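Local atomic coordinates of metalloprotease stcE (PDB entry 4DNY), a protein that acts as a secreted zinc metalloprotease (mucinase) that probably cleaves O-linked glycoproteins and is essential to adhesion and immune evasion during enterohemorrhagic E. coli infection. Residues N22-I27 with T50-V55; I57-G62 with S85-S90; G78-F83 with L109-N114. All blocks are in the same frame, centred on the assembly; numbering follows the deposited sequence.

Contact 1 of 3, residues N22-I27 with T50-V55; sequences NGTKKI and TNNALV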
loop_
_atom_site.group_PDB
_atom_site.type_symbol
_atom_site.label_atom_id
_atom_site.label_comp_id
_atom_site.label_asym_id
_atom_site.label_seq_id
_atom_site.Cartn_x
_atom_site.Cartn_y
_atom_site.Cartn_z
ATOM N N ASN A 22 -4.265 7.461 13.699
ATOM C CA ASN A 22 -5.667 7.560 14.115
ATOM C C ASN A 22 -6.524 6.631 13.275
ATOM O O ASN A 22 -5.973 5.887 12.496
ATOM C CB ASN A 22 -6.163 9.005 14.103
ATOM C CG ASN A 22 -6.142 9.645 12.730
ATOM O OD1 ASN A 22 -6.290 9.013 11.735
ATOM N ND2 ASN A 22 -5.954 10.949 12.712
ATOM N N GLY A 23 -7.852 6.709 13.450
ATOM C CA GLY A 23 -8.798 5.873 12.719
ATOM C C GLY A 23 -9.244 6.317 11.360
ATOM O O GLY A 23 -10.277 5.844 10.859
ATOM N N THR A 24 -8.602 7.309 10.788
ATOM C CA THR A 24 -8.942 7.705 9.408
ATOM C C THR A 24 -8.359 6.681 8.446
ATOM O O THR A 24 -7.117 6.525 8.344
ATOM C CB THR A 24 -8.469 9.162 9.090
ATOM O OG1 THR A 24 -7.060 9.296 9.259
ATOM C CG2 THR A 24 -9.210 10.159 10.029
ATOM N N LYS A 25 -9.221 5.902 7.807
ATOM C CA LYS A 25 -8.786 4.789 6.996
ATOM C C LYS A 25 -9.471 4.853 5.683
ATOM O O LYS A 25 -10.701 4.887 5.603
ATOM C CB LYS A 25 -9.212 3.495 7.679
ATOM C CG LYS A 25 -8.767 2.249 6.942
ATOM C CD LYS A 25 -9.452 1.088 7.546
ATOM C CE LYS A 25 -8.931 -0.192 7.095
ATOM N NZ LYS A 25 -9.500 -1.314 7.863
ATOM N N LYS A 26 -8.722 4.828 4.589
ATOM C CA LYS A 26 -9.252 4.730 3.227
ATOM C C LYS A 26 -9.137 3.353 2.721
ATOM O O LYS A 26 -8.072 2.806 2.653
ATOM C CB LYS A 26 -8.475 5.676 2.315
ATOM C CG LYS A 26 -8.698 5.422 0.840
ATOM C CD LYS A 26 -10.092 5.824 0.324
ATOM C CE LYS A 26 -10.260 5.436 -1.166
ATOM N NZ LYS A 26 -11.555 5.879 -1.768
ATOM N N ILE A 27 -10.267 2.785 2.278
ATOM C CA ILE A 27 -10.230 1.463 1.633
ATOM C C ILE A 27 -10.313 1.635 0.132
ATOM O O ILE A 27 -11.146 2.357 -0.365
ATOM C CB ILE A 27 -11.428 0.578 2.091
ATOM C CG1 ILE A 27 -11.270 0.214 3.547
ATOM C CG2 ILE A 27 -11.556 -0.677 1.255
ATOM C CD1 ILE A 27 -11.603 1.322 4.416
ATOM N N THR A 50 -3.116 11.979 2.304
ATOM C CA THR A 50 -3.121 13.356 2.804
ATOM C C THR A 50 -4.204 13.551 3.867
ATOM O O THR A 50 -4.042 14.387 4.767
ATOM C CB THR A 50 -3.213 14.395 1.641
ATOM O OG1 THR A 50 -4.410 14.199 0.933
ATOM C CG2 THR A 50 -2.046 14.245 0.698
ATOM N N ASN A 51 -5.310 12.829 3.742
ATOM C CA ASN A 51 -6.429 12.932 4.717
ATOM C C ASN A 51 -6.718 11.672 5.534
ATOM O O ASN A 51 -7.708 11.624 6.290
ATOM C CB ASN A 51 -7.702 13.401 4.006
ATOM C CG ASN A 51 -7.554 14.801 3.440
ATOM O OD1 ASN A 51 -7.712 14.977 2.237
ATOM N ND2 ASN A 51 -7.205 15.786 4.291
ATOM N N ASN A 52 -5.862 10.650 5.383
ATOM C CA ASN A 52 -5.994 9.387 6.095
ATOM C C ASN A 52 -4.684 8.903 6.657
ATOM O O ASN A 52 -3.653 9.041 5.998
ATOM C CB ASN A 52 -6.530 8.305 5.145
ATOM C CG ASN A 52 -7.968 8.593 4.705
ATOM O OD1 ASN A 52 -8.895 8.277 5.432
ATOM N ND2 ASN A 52 -8.149 9.190 3.530
ATOM N N ALA A 53 -4.757 8.274 7.823
ATOM C CA ALA A 53 -3.594 7.656 8.478
ATOM C C ALA A 53 -3.185 6.353 7.834
ATOM O O ALA A 53 -2.026 5.938 7.890
ATOM C CB ALA A 53 -3.929 7.371 9.938
ATOM N N LEU A 54 -4.142 5.671 7.231
ATOM C CA LEU A 54 -3.938 4.368 6.595
ATOM C C LEU A 54 -4.745 4.222 5.338
ATOM O O LEU A 54 -5.948 4.602 5.290
ATOM C CB LEU A 54 -4.258 3.272 7.608
ATOM C CG LEU A 54 -3.832 1.814 7.145
ATOM C CD1 LEU A 54 -3.299 1.018 8.317
ATOM C CD2 LEU A 54 -5.014 1.236 6.521
ATOM N N VAL A 55 -4.117 3.645 4.304
ATOM C CA VAL A 55 -4.827 3.213 3.082
ATOM C C VAL A 55 -4.770 1.705 3.074
ATOM O O VAL A 55 -3.669 1.121 3.237
ATOM C CB VAL A 55 -4.192 3.777 1.821
ATOM C CG1 VAL A 55 -4.685 3.035 0.554
ATOM C CG2 VAL A 55 -4.461 5.319 1.683
#
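Thr24 turns its hydroxyl onto the backbone of Ala53, where OG1 accepts from Ala53 N at 2.9 Å; the same N-H makes a weak second bond to Thr24 O. With chi1 at 59°, OG1 sits between the backbone N and the carbonyl carbon of its own residue, and from there it also gives its proton to Asn22 OD1, 2.6 Å away, in the plane of the amide and on a lone pair. Asn22 OD1 takes a second bond from Thr24 N, which lies above that plane; this closes an Asx turn just ahead of the strand. The same OD1 rests against Ala53 CB, approaching it from the same side as Thr24 OG1.

Asn52 lays its amide beside the Lys25-Lys26 backbone, with ND2 3.7 Å from Lys26 CB, while the ND2 hydrogen bond goes to His48 O in the last turn of helix 43-49. Further along, Lys25 and Leu54 run side by side and point the same way, Lys25 CG meeting Leu54 CD2 at 3.9 Å. The extended lysine chain carries NZ on to a salt bridge with Glu56. On the opposite face, Lys26 CB meets Val55 CG2 at 4.1 Å; a bend at chi2 (71°) then leads the chain away, and NZ pairs with Glu33.

The backbones form a short parallel ladder, the edge strand 25-28 beside strand 54-60. Leu54 N donates to Thr24 O, and Lys26 N returns a straighter bond (164°) to Leu54 O at 2.9 Å.

Chemically, the polar groups are concentrated where the pairing begins: one threonine hydroxyl both accepts and donates, linking an Asx turn to the neighbouring chain, while the lysines lend aliphatic stems to the sheet and spend their charges on glutamates outside the contact.

Contact 2 of 3, residues I57-G62 with S85-S90; sequences IHTANG and SSAGYS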
loop_
_atom_site.group_PDB
_atom_site.type_symbol
_atom_site.label_atom_id
_atom_site.label_comp_id
_atom_site.label_asym_id
_atom_site.label_seq_id
_atom_site.Cartn_x
_atom_site.Cartn_y
_atom_site.Cartn_z
ATOM N N ILE A 57 -5.712 -1.552 0.696
ATOM C CA ILE A 57 -6.010 -1.926 -0.674
ATOM C C ILE A 57 -6.409 -3.362 -0.739
ATOM O O ILE A 57 -5.716 -4.245 -0.216
ATOM C CB ILE A 57 -4.755 -1.705 -1.535
ATOM C CG1 ILE A 57 -4.454 -0.218 -1.643
ATOM C CG2 ILE A 57 -4.889 -2.380 -2.961
ATOM C CD1 ILE A 57 -2.994 0.114 -2.134
ATOM N N HIS A 58 -7.572 -3.603 -1.344
ATOM C CA HIS A 58 -8.088 -4.984 -1.522
ATOM C C HIS A 58 -8.105 -5.312 -2.998
ATOM O O HIS A 58 -8.934 -4.788 -3.743
ATOM C CB HIS A 58 -9.514 -5.070 -1.028
ATOM C CG HIS A 58 -9.660 -4.928 0.444
ATOM N ND1 HIS A 58 -10.910 -4.817 1.038
ATOM C CD2 HIS A 58 -8.744 -4.691 1.418
ATOM C CE1 HIS A 58 -10.718 -4.684 2.347
ATOM N NE2 HIS A 58 -9.417 -4.589 2.610
ATOM N N THR A 59 -7.157 -6.156 -3.457
ATOM C CA THR A 59 -7.216 -6.689 -4.816
ATOM C C THR A 59 -8.071 -7.960 -4.792
ATOM O O THR A 59 -8.131 -8.655 -3.751
ATOM C CB THR A 59 -5.841 -6.951 -5.365
ATOM O OG1 THR A 59 -5.107 -7.711 -4.418
ATOM C CG2 THR A 59 -5.085 -5.618 -5.700
ATOM N N ALA A 60 -8.701 -8.273 -5.897
ATOM C CA ALA A 60 -9.574 -9.447 -5.990
ATOM C C ALA A 60 -9.621 -9.898 -7.408
ATOM O O ALA A 60 -9.130 -9.208 -8.311
ATOM C CB ALA A 60 -11.003 -9.079 -5.461
ATOM N N ASN A 61 -10.229 -11.088 -7.650
ATOM C CA ASN A 61 -10.457 -11.506 -9.014
ATOM C C ASN A 61 -11.336 -10.452 -9.727
ATOM O O ASN A 61 -12.332 -9.975 -9.190
ATOM C CB ASN A 61 -11.088 -12.875 -9.035
ATOM C CG ASN A 61 -10.128 -13.997 -8.621
ATOM O OD1 ASN A 61 -8.899 -13.835 -8.779
ATOM N ND2 ASN A 61 -10.668 -15.100 -8.133
ATOM N N GLY A 62 -10.859 -10.045 -10.899
ATOM C CA GLY A 62 -11.527 -9.006 -11.665
ATOM C C GLY A 62 -11.182 -7.596 -11.219
ATOM O O GLY A 62 -11.778 -6.633 -11.739
ATOM N N SER A 85 -4.905 -9.379 -0.507
ATOM C CA SER A 85 -5.169 -9.944 -1.832
ATOM C C SER A 85 -6.151 -11.115 -1.760
ATOM O O SER A 85 -5.917 -12.111 -1.069
ATOM C CB SER A 85 -3.903 -10.461 -2.467
ATOM O OG SER A 85 -4.270 -11.199 -3.630
ATOM N N SER A 86 -7.204 -11.014 -2.559
ATOM C CA SER A 86 -8.056 -12.187 -2.838
ATOM C C SER A 86 -8.019 -12.461 -4.346
ATOM O O SER A 86 -8.909 -13.101 -4.904
ATOM C CB SER A 86 -9.491 -12.003 -2.278
ATOM O OG SER A 86 -10.086 -10.840 -2.784
ATOM N N ALA A 87 -6.961 -11.977 -5.013
ATOM C CA ALA A 87 -6.785 -12.137 -6.474
ATOM C C ALA A 87 -5.873 -13.339 -6.746
ATOM O O ALA A 87 -4.781 -13.411 -6.185
ATOM C CB ALA A 87 -6.158 -10.902 -7.078
ATOM N N GLY A 88 -6.312 -14.226 -7.613
ATOM C CA GLY A 88 -5.487 -15.369 -8.036
ATOM C C GLY A 88 -4.170 -14.955 -8.628
ATOM O O GLY A 88 -3.121 -15.557 -8.324
ATOM N N TYR A 89 -4.168 -13.918 -9.463
ATOM C CA TYR A 89 -2.922 -13.380 -9.988
ATOM C C TYR A 89 -2.112 -12.678 -8.932
ATOM O O TYR A 89 -2.660 -11.975 -8.094
ATOM C CB TYR A 89 -3.134 -12.396 -11.168
ATOM C CG TYR A 89 -3.734 -12.975 -12.425
ATOM C CD1 TYR A 89 -3.355 -14.193 -12.901
ATOM C CD2 TYR A 89 -4.601 -12.235 -13.158
ATOM C CE1 TYR A 89 -3.882 -14.707 -14.092
ATOM C CE2 TYR A 89 -5.142 -12.758 -14.349
ATOM C CZ TYR A 89 -4.770 -13.978 -14.806
ATOM O OH TYR A 89 -5.310 -14.492 -15.979
ATOM N N SER A 90 -0.812 -12.851 -8.976
ATOM C CA SER A 90 0.061 -12.158 -8.056
ATOM C C SER A 90 0.329 -10.735 -8.530
ATOM O O SER A 90 0.190 -10.436 -9.722
ATOM C CB SER A 90 1.401 -12.918 -7.879
ATOM O OG SER A 90 2.205 -12.943 -9.062
HETATM O O HOH W 1 -6.743 -12.435 -10.182
HETATM O O HOH W 2 -11.814 -12.432 -5.584
#
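Thr59 and Ser86 carry the backbone link between parallel strands 54-60 and 80-86: Ser86 N donates to Thr59 O at 2.8 Å. In the conformer given, Ser86 OG would add a second bond to Thr59 O, but the serine is modelled in two conformers, so that bond is doubtful.

A side-chain amide makes the second direct link. Asn61 OD1 accepts from Gly88 N at 2.9 Å, the N-H pointing almost straight at it (176°) and tilted 22° from the amide plane. Within the 85-90 segment, Ser85 OG accepts from Ala87 N, an ST turn over residues 85-87; with chi1 at 170°, OG lies anti to the backbone N and beside the carbonyl carbon, on the side from which the next residues leave.

Two waters add bridges between the segments. One gives a proton to Asn61 OD1 and accepts from Tyr89 N; the other accepts from Asn61 N and donates to Ser86 O.

Among the van der Waals contacts, Ala87 CB packs on the backbone of Ala60, 3.6 Å from its C, and also touches Trp64. Thr59 OG1 touches Ser85 CA at 3.4 Å.

Beyond the bond from Ser86 N to Thr59 O, then, the Asn61 amide and two waters make the remaining firm polar links across the contact: the asparagine holds the 88-89 backbone directly at Gly88 N and by way of water at Tyr89 N.

Contact 3 of 3, residues G78-F83 with L109-N114; sequences GKMVRF and LFKYVN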
loop_
_atom_site.group_PDB
_atom_site.type_symbol
_atom_site.label_atom_id
_atom_site.label_comp_id
_atom_site.label_asym_id
_atom_site.label_seq_id
_atom_site.Cartn_x
_atom_site.Cartn_y
_atom_site.Cartn_z
ATOM N N GLY A 78 4.953 8.665 8.969
ATOM C CA GLY A 78 4.097 7.899 9.870
ATOM C C GLY A 78 2.878 7.250 9.233
ATOM O O GLY A 78 2.093 6.568 9.937
ATOM N N LYS A 79 2.691 7.461 7.952
ATOM C CA LYS A 79 1.554 6.893 7.242
ATOM C C LYS A 79 1.751 5.398 7.019
ATOM O O LYS A 79 2.855 4.893 6.933
ATOM C CB LYS A 79 1.352 7.595 5.889
ATOM C CG LYS A 79 1.040 9.057 6.007
ATOM C CD LYS A 79 -0.254 9.326 6.734
ATOM C CE LYS A 79 -0.607 10.829 6.800
ATOM N NZ LYS A 79 -1.984 11.115 7.135
ATOM N N MET A 80 0.614 4.695 6.797
ATOM C CA MET A 80 0.615 3.233 6.633
ATOM C C MET A 80 -0.189 2.796 5.422
ATOM O O MET A 80 -1.160 3.443 5.045
ATOM C CB MET A 80 0.132 2.540 7.912
ATOM C CG MET A 80 1.070 2.743 9.044
ATOM S SD MET A 80 0.437 2.049 10.590
ATOM C CE MET A 80 0.275 0.255 10.251
ATOM N N VAL A 81 0.213 1.668 4.858
ATOM C CA VAL A 81 -0.517 1.036 3.750
ATOM C C VAL A 81 -0.641 -0.449 4.034
ATOM O O VAL A 81 0.367 -1.113 4.317
ATOM C CB VAL A 81 0.167 1.248 2.356
ATOM C CG1 VAL A 81 -0.676 0.597 1.250
ATOM C CG2 VAL A 81 0.299 2.762 2.109
ATOM N N ARG A 82 -1.852 -0.963 3.964
ATOM C CA ARG A 82 -2.126 -2.392 4.108
ATOM C C ARG A 82 -2.626 -2.941 2.793
ATOM O O ARG A 82 -3.389 -2.273 2.082
ATOM C CB ARG A 82 -3.187 -2.635 5.213
ATOM C CG ARG A 82 -3.424 -4.121 5.449
ATOM C CD ARG A 82 -4.401 -4.366 6.548
ATOM N NE ARG A 82 -3.877 -3.931 7.863
ATOM C CZ ARG A 82 -4.443 -3.041 8.656
ATOM N NH1 ARG A 82 -5.584 -2.424 8.263
ATOM N NH2 ARG A 82 -3.945 -2.732 9.862
ATOM N N PHE A 83 -2.181 -4.136 2.424
ATOM C CA PHE A 83 -2.689 -4.878 1.231
ATOM C C PHE A 83 -3.338 -6.149 1.690
ATOM O O PHE A 83 -2.777 -6.845 2.535
ATOM C CB PHE A 83 -1.558 -5.250 0.283
ATOM C CG PHE A 83 -0.962 -4.079 -0.413
ATOM C CD1 PHE A 83 -1.390 -3.715 -1.659
ATOM C CD2 PHE A 83 0.064 -3.329 0.183
ATOM C CE1 PHE A 83 -0.845 -2.605 -2.296
ATOM C CE2 PHE A 83 0.633 -2.248 -0.476
ATOM C CZ PHE A 83 0.165 -1.891 -1.700
ATOM N N LEU A 109 1.811 -5.193 5.163
ATOM C CA LEU A 109 1.636 -3.949 5.884
ATOM C C LEU A 109 2.938 -3.116 5.873
ATOM O O LEU A 109 4.037 -3.690 6.069
ATOM C CB LEU A 109 1.252 -4.217 7.315
ATOM C CG LEU A 109 0.906 -3.015 8.205
ATOM C CD1 LEU A 109 -0.370 -2.297 7.671
ATOM C CD2 LEU A 109 0.686 -3.435 9.638
ATOM N N PHE A 110 2.820 -1.821 5.607
ATOM C CA PHE A 110 3.925 -0.890 5.443
ATOM C C PHE A 110 3.698 0.359 6.277
ATOM O O PHE A 110 2.555 0.799 6.462
ATOM C CB PHE A 110 4.081 -0.477 3.969
ATOM C CG PHE A 110 4.356 -1.592 3.024
ATOM C CD1 PHE A 110 5.656 -1.917 2.632
ATOM C CD2 PHE A 110 3.329 -2.315 2.485
ATOM C CE1 PHE A 110 5.896 -2.950 1.754
ATOM C CE2 PHE A 110 3.569 -3.353 1.568
ATOM C CZ PHE A 110 4.872 -3.634 1.203
ATOM N N LYS A 111 4.797 0.940 6.779
ATOM C CA LYS A 111 4.804 2.223 7.463
ATOM C C LYS A 111 6.025 3.045 7.034
ATOM O O LYS A 111 7.094 2.519 6.907
ATOM C CB LYS A 111 4.824 2.013 8.993
ATOM C CG LYS A 111 4.802 3.310 9.788
ATOM C CD LYS A 111 4.566 3.100 11.264
ATOM C CE LYS A 111 4.747 4.373 12.031
ATOM N NZ LYS A 111 4.333 4.302 13.497
ATOM N N TYR A 112 5.821 4.350 6.812
ATOM C CA TYR A 112 6.856 5.240 6.330
ATOM C C TYR A 112 7.460 5.971 7.549
ATOM O O TYR A 112 6.737 6.630 8.284
ATOM C CB TYR A 112 6.224 6.257 5.386
ATOM C CG TYR A 112 7.160 6.957 4.453
ATOM C CD1 TYR A 112 7.608 6.345 3.300
ATOM C CD2 TYR A 112 7.486 8.288 4.654
ATOM C CE1 TYR A 112 8.401 6.971 2.398
ATOM C CE2 TYR A 112 8.282 8.962 3.711
ATOM C CZ TYR A 112 8.715 8.291 2.575
ATOM O OH TYR A 112 9.488 8.969 1.622
ATOM N N VAL A 113 8.748 5.792 7.776
ATOM C CA VAL A 113 9.424 6.404 8.911
ATOM C C VAL A 113 10.681 7.106 8.408
ATOM O O VAL A 113 11.594 6.446 7.847
ATOM C CB VAL A 113 9.779 5.377 10.002
ATOM C CG1 VAL A 113 10.385 6.064 11.184
ATOM C CG2 VAL A 113 8.489 4.609 10.411
ATOM N N ASN A 114 10.742 8.399 8.676
ATOM C CA ASN A 114 11.900 9.235 8.318
ATOM C C ASN A 114 12.350 9.020 6.888
ATOM O O ASN A 114 13.572 8.835 6.623
ATOM C CB ASN A 114 13.042 9.086 9.287
ATOM C CG ASN A 114 14.074 10.167 9.136
ATOM O OD1 ASN A 114 13.744 11.330 8.818
ATOM N ND2 ASN A 114 15.363 9.833 9.305
HETATM O O HOH W 3 1.746 5.292 12.611
#
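Val81 and Phe110 form the hydrogen-bonded pair at the middle of this contact: Phe110 N donates to Val81 O at 2.9 Å and Val81 N to Phe110 O at 3.0 Å. Just ahead of strand 80-86, Tyr112 N reaches Lys79 O at 3.0 Å, and Gly78 N gives a shorter bond to Tyr112 O at 2.8 Å. The carbonyls of Lys79, Val81 and Phe110 each also receive a CA-H contact, from Lys111, Leu109 and Met80 respectively. A water 3.0 Å from Gly78 O, which may donate to it, accepts from Lys111 NZ; NZ also bonds to Asp17 O.

This is an antiparallel pairing, the strand axes 167° apart, inside the five-stranded mixed sheet of the StcE beta-sandwich domain. One face carries Met80, Arg82, Leu109 and Lys111. Met80 bends at chi3 (62°), which brings CE against both methyls of Leu109, 3.7 Å from CD1, and its CG lies by Lys111 CB. Arg82 CB packs on that same CD1, while NH1 forms a salt bridge with Glu56.

The other face carries Val81 and Phe110. The Phe83 ring meets that of Phe110 rim to rim, CE2 to CE2 at 3.7 Å, with planes 84° apart, and neither lies over the other's face; Val81 O sits at the edge of the Phe110 ring, in its plane. Beyond the strand pairing, Tyr112 OH bonds to Gln72 OE1 and Gly73 N, and Lys79 NZ is held by the carbonyls of Leu49 and Asn52.

In the fold
All three contacts belong to the five-stranded mixed sheet, whose order 25-28, 54-60, 80-86, 107-113, 116-119 follows the chain. Contact 1 pairs the first two strands, contact 2 the second and third, contact 3 the third and fourth; the first two pairings are parallel, the last antiparallel. Contacts 1 and 3 have centres about 11 Å apart and meet directly through Val55 O and Arg82 N. Contact 2 lies at the far end of the strands, its centre about 21 and 20 Å from theirs. Contact 1 closes before the others open, whereas contacts 2 and 3 alternate along the chain. Shared strands 54-60 and 80-86 join the neighbouring pairings into one sheet.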